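PDB 3QFW: ribulose-1,5-bisphosphate carboxylase/oxygenase large subunit from Rhodopseudomonas palustris, which is a Rubisco-like protein that probably binds magnesium and acts on a sugar phosphate related to ribulose 1,5-bisphosphate, its exact reaction being uncertain. Local coordinates for residues B[76-81]-B[106-111]; B[110-115]-B[273-278]; B[151-156]-B[188-193]. One frame throughout, in Å; residues are numbered along the deposited sequence.

Contacts 1 and 2 form one patch, their centres about 9 Å apart. They share T110 and A111 on helix 106-112, and F112 CZ of contact 2 lies 3.5 Å from A78 C of contact 1. Together they join the region of the amino-terminal antiparallel sheet to the barrel helix 265-276. Contact 3 is remote: its centre is about 39 Å from that of contact 1 and about 30 Å from that of contact 2, with nearest atoms about 30 Å and about 20 Å away. It pairs two outer helices of the barrel. In Rubisco relatives the active site lies at the carboxyl ends of the barrel strands, completed by the partner subunit's amino-terminal domain, probably also here.

Contact 1 of 3, residues B[76-81]-B[106-111]; sequences APAEPG and AHYLTA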
loop_
_atom_site.group_PDB
_atom_site.type_symbol
_atom_site.label_atom_id
_atom_site.label_comp_id
_atom_site.label_asym_id
_atom_site.label_seq_id
_atom_site.Cartn_x
_atom_site.Cartn_y
_atom_site.Cartn_z
ATOM N N ALA B 76 13.072 -0.187 -13.631
ATOM C CA ALA B 76 12.376 -1.052 -12.684
ATOM C C ALA B 76 12.874 -2.501 -12.674
ATOM O O ALA B 76 12.381 -3.351 -13.434
ATOM C CB ALA B 76 10.875 -0.987 -12.928
ATOM N N PRO B 77 13.839 -2.796 -11.789
ATOM C CA PRO B 77 14.376 -4.144 -11.605
ATOM C C PRO B 77 13.269 -5.077 -11.123
ATOM O O PRO B 77 12.213 -4.596 -10.706
ATOM C CB PRO B 77 15.425 -3.961 -10.492
ATOM C CG PRO B 77 15.615 -2.505 -10.344
ATOM C CD PRO B 77 14.329 -1.876 -10.754
ATOM N N ALA B 78 13.494 -6.385 -11.187
ATOM C CA ALA B 78 12.498 -7.350 -10.722
ATOM C C ALA B 78 12.416 -7.327 -9.198
ATOM O O ALA B 78 12.845 -8.263 -8.511
ATOM C CB ALA B 78 12.808 -8.761 -11.243
ATOM N N GLU B 79 11.842 -6.240 -8.693
ATOM C CA GLU B 79 11.756 -5.944 -7.266
ATOM C C GLU B 79 10.351 -5.364 -7.050
ATOM O O GLU B 79 10.059 -4.269 -7.522
ATOM C CB GLU B 79 12.844 -4.921 -6.924
ATOM C CG GLU B 79 13.230 -4.858 -5.461
ATOM C CD GLU B 79 12.106 -4.343 -4.596
ATOM O OE1 GLU B 79 11.794 -3.133 -4.690
ATOM O OE2 GLU B 79 11.528 -5.155 -3.838
ATOM N N PRO B 80 9.464 -6.124 -6.384
ATOM C CA PRO B 80 8.019 -5.852 -6.440
ATOM C C PRO B 80 7.663 -4.405 -6.119
ATOM O O PRO B 80 6.958 -3.754 -6.892
ATOM C CB PRO B 80 7.443 -6.805 -5.390
ATOM C CG PRO B 80 8.403 -7.933 -5.354
ATOM C CD PRO B 80 9.762 -7.307 -5.560
ATOM N N GLY B 81 8.159 -3.910 -4.994
ATOM C CA GLY B 81 7.916 -2.530 -4.595
ATOM C C GLY B 81 8.354 -1.518 -5.644
ATOM O O GLY B 81 7.599 -0.616 -6.008
ATOM N N ALA B 106 9.610 -11.296 -20.500
ATOM C CA ALA B 106 9.653 -12.635 -19.930
ATOM C C ALA B 106 10.602 -12.777 -18.748
ATOM O O ALA B 106 10.358 -13.576 -17.854
ATOM C CB ALA B 106 10.000 -13.664 -21.019
ATOM N N HIS B 107 11.688 -12.016 -18.730
ATOM C CA HIS B 107 12.641 -12.168 -17.635
ATOM C C HIS B 107 12.047 -11.768 -16.272
ATOM O O HIS B 107 12.504 -12.243 -15.237
ATOM C CB HIS B 107 13.979 -11.460 -17.921
ATOM C CG HIS B 107 13.985 -9.994 -17.617
ATOM N ND1 HIS B 107 13.825 -9.033 -18.593
ATOM C CD2 HIS B 107 14.172 -9.325 -16.456
ATOM C CE1 HIS B 107 13.896 -7.834 -18.042
ATOM N NE2 HIS B 107 14.103 -7.983 -16.745
ATOM N N TYR B 108 11.014 -10.931 -16.274
ATOM C CA TYR B 108 10.337 -10.580 -15.024
ATOM C C TYR B 108 9.555 -11.774 -14.485
ATOM O O TYR B 108 9.534 -12.029 -13.281
ATOM C CB TYR B 108 9.381 -9.405 -15.212
ATOM C CG TYR B 108 10.079 -8.077 -15.351
ATOM C CD1 TYR B 108 10.457 -7.614 -16.599
ATOM C CD2 TYR B 108 10.372 -7.298 -14.240
ATOM C CE1 TYR B 108 11.102 -6.416 -16.746
ATOM C CE2 TYR B 108 11.027 -6.084 -14.378
ATOM C CZ TYR B 108 11.378 -5.652 -15.637
ATOM O OH TYR B 108 12.028 -4.463 -15.819
ATOM N N LEU B 109 8.905 -12.504 -15.380
ATOM C CA LEU B 109 8.127 -13.648 -14.935
ATOM C C LEU B 109 9.038 -14.718 -14.332
ATOM O O LEU B 109 8.689 -15.344 -13.345
ATOM C CB LEU B 109 7.275 -14.208 -16.072
ATOM C CG LEU B 109 5.936 -13.498 -16.305
ATOM C CD1 LEU B 109 6.100 -12.004 -16.655
ATOM C CD2 LEU B 109 5.112 -14.244 -17.368
ATOM N N THR B 110 10.220 -14.907 -14.906
ATOM C CA THR B 110 11.109 -15.960 -14.417
ATOM C C THR B 110 11.693 -15.557 -13.070
ATOM O O THR B 110 11.824 -16.375 -12.159
ATOM C CB THR B 110 12.251 -16.272 -15.403
ATOM O OG1 THR B 110 11.712 -16.509 -16.707
ATOM C CG2 THR B 110 13.013 -17.508 -14.956
ATOM N N ALA B 111 12.034 -14.280 -12.959
ATOM C CA ALA B 111 12.602 -13.736 -11.733
ATOM C C ALA B 111 11.622 -13.838 -10.568
ATOM O O ALA B 111 11.980 -14.310 -9.493
ATOM C CB ALA B 111 13.027 -12.305 -11.946
#
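Y108 CG is anti to the carbonyl carbon, beside the backbone N (chi1 -74°), and from there the ring extends to A76. The phenol OH then donates to A76 O at 2.7 Å. The angle at the acceptor, C=O...OH, is 153°, with the donor tilted 26° from the carbonyl plane. A76 O itself lies near the plane of the ring, at its edge, and is 3.2 Å from Y108 CE2. A single buried hydroxyl thus ties the chain ahead of helix 80-88 to helix 106-112. The rest of the contact is apolar: A78 CB meets A111 CB at 3.6 Å and Y108 CD2 at 4.1 Å, so one methyl touches residues a helical turn apart. A78 is held there as the centre of an inverse gamma turn, closed by E79 N to P77 O at 2.6 Å. On the helix, H107 NE2 stands 3.4 Å above one face of the Y108 ring, toward its rim. E79 follows as N-cap, its OE1 accepting from Q82 N and its OE2 bonded to S237 OG. A76 packs on L83 and M86 of helix 80-88, P80 rests on helix 236-243, and P77 touches Q172 of the second subunit.

Contact 2 of 3, residues B[110-115]-B[273-278]; sequences TAFGGP and FRLFGA
L275 O is approached by three groups from 110-115: G114 N in a weak hydrogen bond (3.1 Å, angle at hydrogen 131°), G114 CA in a CA-H...O contact, and F112 CB. This carbonyl belongs to the last turn of barrel helix 265-276, which a Schellman motif closes at G277, with A278 N bonded back to F273 O at 3.0 Å. G277 has phi of 131°, where a side chain would jam against the preceding carbonyl. Helix 106-112 also ends here, leaving helical angles at G113, so two C-terminal helix ends meet. The edge of F276 meets the face of F112 in an edge-to-face pair, planes at 79° and centroids 5.0 Å apart, with F276 CE1 over the ring centre. L275 CD2 meets F112 CD2 obliquely at 3.4 Å, and H240 pairs edge-to-face with F112. R274 CG touches P115 CD at 3.7 Å, while its extended chain carries the guanidinium to the carbonyls of A303, D306, L311 and N312, which would probably offset its buried charge. G277 CA makes a CA-H...O contact with G114 O. P115 CG comes within 3.2 Å of A278 O, a buried oxygen with no hydrogen-bond partner in the model.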
loop_
_atom_site.group_PDB
_atom_site.type_symbol
_atom_site.label_atom_id
_atom_site.label_comp_id
_atom_site.label_asym_id
_atom_site.label_seq_id
_atom_site.Cartn_x
_atom_site.Cartn_y
_atom_site.Cartn_z
ATOM N N THR B 110 10.220 -14.907 -14.906
ATOM C CA THR B 110 11.109 -15.960 -14.417
ATOM C C THR B 110 11.693 -15.557 -13.070
ATOM O O THR B 110 11.824 -16.375 -12.159
ATOM C CB THR B 110 12.251 -16.272 -15.403
ATOM O OG1 THR B 110 11.712 -16.509 -16.707
ATOM C CG2 THR B 110 13.013 -17.508 -14.956
ATOM N N ALA B 111 12.034 -14.280 -12.959
ATOM C CA ALA B 111 12.602 -13.736 -11.733
ATOM C C ALA B 111 11.622 -13.838 -10.568
ATOM O O ALA B 111 11.980 -14.310 -9.493
ATOM C CB ALA B 111 13.027 -12.305 -11.946
ATOM N N PHE B 112 10.386 -13.395 -10.782
ATOM C CA PHE B 112 9.374 -13.440 -9.724
ATOM C C PHE B 112 8.886 -14.871 -9.439
ATOM O O PHE B 112 8.693 -15.247 -8.282
ATOM C CB PHE B 112 8.195 -12.498 -10.036
ATOM C CG PHE B 112 8.552 -11.024 -10.002
ATOM C CD1 PHE B 112 9.120 -10.452 -8.867
ATOM C CD2 PHE B 112 8.288 -10.209 -11.092
ATOM C CE1 PHE B 112 9.441 -9.083 -8.824
ATOM C CE2 PHE B 112 8.604 -8.835 -11.063
ATOM C CZ PHE B 112 9.179 -8.279 -9.921
ATOM N N GLY B 113 8.681 -15.667 -10.489
ATOM C CA GLY B 113 8.426 -17.097 -10.329
ATOM C C GLY B 113 6.993 -17.557 -10.091
ATOM O O GLY B 113 6.701 -18.748 -10.149
ATOM N N GLY B 114 6.092 -16.624 -9.818
ATOM C CA GLY B 114 4.689 -16.957 -9.663
ATOM C C GLY B 114 4.373 -17.934 -8.549
ATOM O O GLY B 114 5.181 -18.148 -7.646
ATOM N N PRO B 115 3.176 -18.533 -8.597
ATOM C CA PRO B 115 2.734 -19.397 -7.502
ATOM C C PRO B 115 3.611 -20.628 -7.372
ATOM O O PRO B 115 3.892 -21.293 -8.383
ATOM C CB PRO B 115 1.314 -19.796 -7.921
ATOM C CG PRO B 115 0.879 -18.703 -8.842
ATOM C CD PRO B 115 2.116 -18.320 -9.594
ATOM N N PHE B 273 -0.540 -10.214 -8.135
ATOM C CA PHE B 273 -0.515 -11.070 -6.949
ATOM C C PHE B 273 0.018 -12.475 -7.301
ATOM O O PHE B 273 0.898 -13.005 -6.614
ATOM C CB PHE B 273 -1.908 -11.158 -6.309
ATOM C CG PHE B 273 -2.231 -10.023 -5.346
ATOM C CD1 PHE B 273 -1.463 -8.854 -5.313
ATOM C CD2 PHE B 273 -3.311 -10.124 -4.483
ATOM C CE1 PHE B 273 -1.777 -7.828 -4.423
ATOM C CE2 PHE B 273 -3.616 -9.109 -3.581
ATOM C CZ PHE B 273 -2.856 -7.960 -3.560
ATOM N N ARG B 274 -0.514 -13.050 -8.383
ATOM C CA ARG B 274 -0.043 -14.331 -8.931
ATOM C C ARG B 274 1.460 -14.301 -9.255
ATOM O O ARG B 274 2.216 -15.186 -8.843
ATOM C CB ARG B 274 -0.840 -14.658 -10.194
ATOM C CG ARG B 274 -0.340 -15.891 -10.993
ATOM C CD ARG B 274 -1.080 -15.997 -12.312
ATOM N NE ARG B 274 -0.725 -17.200 -13.082
ATOM C CZ ARG B 274 -1.237 -17.478 -14.272
ATOM N NH1 ARG B 274 -2.121 -16.645 -14.810
ATOM N NH2 ARG B 274 -0.868 -18.578 -14.925
ATOM N N LEU B 275 1.881 -13.275 -9.991
ATOM C CA LEU B 275 3.285 -13.089 -10.337
ATOM C C LEU B 275 4.164 -13.148 -9.083
ATOM O O LEU B 275 5.210 -13.798 -9.066
ATOM C CB LEU B 275 3.474 -11.723 -11.031
ATOM C CG LEU B 275 4.882 -11.314 -11.469
ATOM C CD1 LEU B 275 5.347 -12.165 -12.644
ATOM C CD2 LEU B 275 4.953 -9.842 -11.852
ATOM N N PHE B 276 3.734 -12.449 -8.035
ATOM C CA PHE B 276 4.523 -12.341 -6.810
ATOM C C PHE B 276 4.472 -13.580 -5.909
ATOM O O PHE B 276 5.269 -13.690 -4.971
ATOM C CB PHE B 276 4.116 -11.088 -6.023
ATOM C CG PHE B 276 4.440 -9.806 -6.739
ATOM C CD1 PHE B 276 5.523 -9.734 -7.601
ATOM C CD2 PHE B 276 3.644 -8.682 -6.578
ATOM C CE1 PHE B 276 5.823 -8.549 -8.272
ATOM C CE2 PHE B 276 3.935 -7.504 -7.243
ATOM C CZ PHE B 276 5.024 -7.443 -8.096
ATOM N N GLY B 277 3.528 -14.480 -6.172
ATOM C CA GLY B 277 3.508 -15.785 -5.525
ATOM C C GLY B 277 2.216 -16.270 -4.895
ATOM O O GLY B 277 2.214 -17.286 -4.199
ATOM N N ALA B 278 1.113 -15.562 -5.110
ATOM C CA ALA B 278 -0.141 -15.973 -4.505
ATOM C C ALA B 278 -0.652 -17.268 -5.174
ATOM O O ALA B 278 -0.720 -17.353 -6.394
ATOM C CB ALA B 278 -1.171 -14.873 -4.618
#

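Contact 3 of 3, residues B[151-156]-B[188-193]; sequences IAHQLA and VREANA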
loop_
_atom_site.group_PDB
_atom_site.type_symbol
_atom_site.label_atom_id
_atom_site.label_comp_id
_atom_site.label_asym_id
_atom_site.label_seq_id
_atom_site.Cartn_x
_atom_site.Cartn_y
_atom_site.Cartn_z
ATOM N N ILE B 151 -15.299 -23.391 15.845
ATOM C CA ILE B 151 -15.886 -23.048 14.554
ATOM C C ILE B 151 -15.154 -23.741 13.416
ATOM O O ILE B 151 -15.779 -24.362 12.545
ATOM C CB ILE B 151 -15.841 -21.530 14.297
ATOM C CG1 ILE B 151 -16.726 -20.794 15.302
ATOM C CG2 ILE B 151 -16.267 -21.227 12.865
ATOM C CD1 ILE B 151 -18.135 -21.331 15.378
ATOM N N ALA B 152 -13.829 -23.634 13.419
ATOM C CA ALA B 152 -13.012 -24.288 12.400
ATOM C C ALA B 152 -13.298 -25.782 12.335
ATOM O O ALA B 152 -13.367 -26.372 11.251
ATOM C CB ALA B 152 -11.541 -24.059 12.666
ATOM N N HIS B 153 -13.456 -26.392 13.504
ATOM C CA HIS B 153 -13.710 -27.826 13.593
ATOM C C HIS B 153 -15.021 -28.171 12.887
ATOM O O HIS B 153 -15.099 -29.130 12.111
ATOM C CB HIS B 153 -13.740 -28.264 15.059
ATOM C CG HIS B 153 -13.790 -29.752 15.251
ATOM N ND1 HIS B 153 -12.674 -30.557 15.146
ATOM C CD2 HIS B 153 -14.820 -30.577 15.553
ATOM C CE1 HIS B 153 -13.015 -31.813 15.377
ATOM N NE2 HIS B 153 -14.312 -31.851 15.622
ATOM N N GLN B 154 -16.053 -27.376 13.154
ATOM C CA GLN B 154 -17.347 -27.600 12.530
ATOM C C GLN B 154 -17.267 -27.410 11.016
ATOM O O GLN B 154 -17.820 -28.194 10.262
ATOM C CB GLN B 154 -18.419 -26.711 13.158
ATOM C CG GLN B 154 -18.643 -27.011 14.634
ATOM C CD GLN B 154 -19.340 -25.882 15.372
ATOM O OE1 GLN B 154 -20.532 -25.636 15.181
ATOM N NE2 GLN B 154 -18.595 -25.188 16.226
ATOM N N LEU B 155 -16.551 -26.382 10.567
ATOM C CA LEU B 155 -16.395 -26.158 9.133
ATOM C C LEU B 155 -15.661 -27.324 8.462
ATOM O O LEU B 155 -16.113 -27.862 7.448
ATOM C CB LEU B 155 -15.665 -24.832 8.878
ATOM C CG LEU B 155 -16.432 -23.616 9.403
ATOM C CD1 LEU B 155 -15.535 -22.369 9.459
ATOM C CD2 LEU B 155 -17.679 -23.369 8.566
ATOM N N ALA B 156 -14.531 -27.718 9.041
ATOM C CA ALA B 156 -13.709 -28.782 8.472
ATOM C C ALA B 156 -14.469 -30.109 8.464
ATOM O O ALA B 156 -14.337 -30.913 7.538
ATOM C CB ALA B 156 -12.398 -28.904 9.246
ATOM N N VAL B 188 -8.512 -28.314 13.155
ATOM C CA VAL B 188 -8.672 -28.709 11.757
ATOM C C VAL B 188 -8.109 -30.112 11.511
ATOM O O VAL B 188 -8.706 -30.905 10.780
ATOM C CB VAL B 188 -8.028 -27.680 10.794
ATOM C CG1 VAL B 188 -7.927 -28.242 9.385
ATOM C CG2 VAL B 188 -8.827 -26.384 10.798
ATOM N N ARG B 189 -6.971 -30.414 12.135
ATOM C CA ARG B 189 -6.382 -31.752 12.044
ATOM C C ARG B 189 -7.322 -32.828 12.582
ATOM O O ARG B 189 -7.518 -33.859 11.951
ATOM C CB ARG B 189 -5.047 -31.814 12.790
ATOM C CG ARG B 189 -3.912 -31.119 12.072
ATOM C CD ARG B 189 -3.683 -31.726 10.695
ATOM N NE ARG B 189 -2.536 -32.631 10.676
ATOM C CZ ARG B 189 -2.060 -33.216 9.580
ATOM N NH1 ARG B 189 -2.632 -32.993 8.401
ATOM N NH2 ARG B 189 -1.009 -34.023 9.660
ATOM N N GLU B 190 -7.892 -32.582 13.756
ATOM C CA GLU B 190 -8.792 -33.536 14.381
ATOM C C GLU B 190 -9.973 -33.830 13.468
ATOM O O GLU B 190 -10.332 -34.985 13.253
ATOM C CB GLU B 190 -9.250 -33.020 15.747
ATOM C CG GLU B 190 -8.084 -32.750 16.685
ATOM C CD GLU B 190 -8.512 -32.282 18.066
ATOM O OE1 GLU B 190 -7.730 -32.478 19.016
ATOM O OE2 GLU B 190 -9.625 -31.727 18.204
ATOM N N ALA B 191 -10.563 -32.774 12.922
ATOM C CA ALA B 191 -11.650 -32.905 11.972
ATOM C C ALA B 191 -11.225 -33.738 10.759
ATOM O O ALA B 191 -11.955 -34.630 10.334
ATOM C CB ALA B 191 -12.136 -31.532 11.535
ATOM N N ASN B 192 -10.048 -33.440 10.210
ATOM C CA ASN B 192 -9.509 -34.207 9.091
ATOM C C ASN B 192 -9.422 -35.697 9.420
ATOM O O ASN B 192 -9.778 -36.542 8.604
ATOM C CB ASN B 192 -8.124 -33.697 8.670
ATOM C CG ASN B 192 -8.195 -32.417 7.842
ATOM O OD1 ASN B 192 -9.259 -32.029 7.362
ATOM N ND2 ASN B 192 -7.055 -31.766 7.666
ATOM N N ALA B 193 -8.932 -36.007 10.614
ATOM C CA ALA B 193 -8.746 -37.398 11.015
ATOM C C ALA B 193 -10.080 -38.135 11.087
ATOM O O ALA B 193 -10.212 -39.237 10.576
ATOM C CB ALA B 193 -8.017 -37.477 12.347
#
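The imidazole of H153 lies against helix 188-193, with E190 CB at its edge, near the ring plane, 4.0 Å from CE1. A191 N comes to the same CE1 obliquely, at 3.6 Å, and A191 CB is 3.8 Å from H153 ND1. CG is anti to the backbone N (chi1 -171°), and the ring beyond it comes nearer to helix 188-193. Its polar end is settled by ND1, which hydrogen-bonds A187 O one residue before the opposing segment and so fixes the rotation of the ring. E190 OE2 is 4.5 Å from ND1, too far for a contact, though its charge might polarise the imidazole. An alanine in place of H153 would probably leave A187 O without its imidazole partner and open a gap beside A191 N and E190 CB.

Deeper between the helices, small side chains do the packing. A156 CB and A191 CB meet at 3.5 Å, tighter than usual carbon contact, and A152 CB touches V188 CG2 at 4.0 Å. With only methyl groups between the backbones at A156 and A191, the axes can approach to 8.3 Å, at a crossing angle of -27°, their N-to-C directions roughly parallel. Beneath them, A156 and V188 both pack on I163 of strand 162-165, while A152 packs on L138 of strand 133-138. Helices 145-157 and 177-195 follow parallel strands 133-138 and 162-165 in turn: the side-by-side outer helices of successive beta-alpha units, as expected in the TIM barrel of the Rubisco large-chain family.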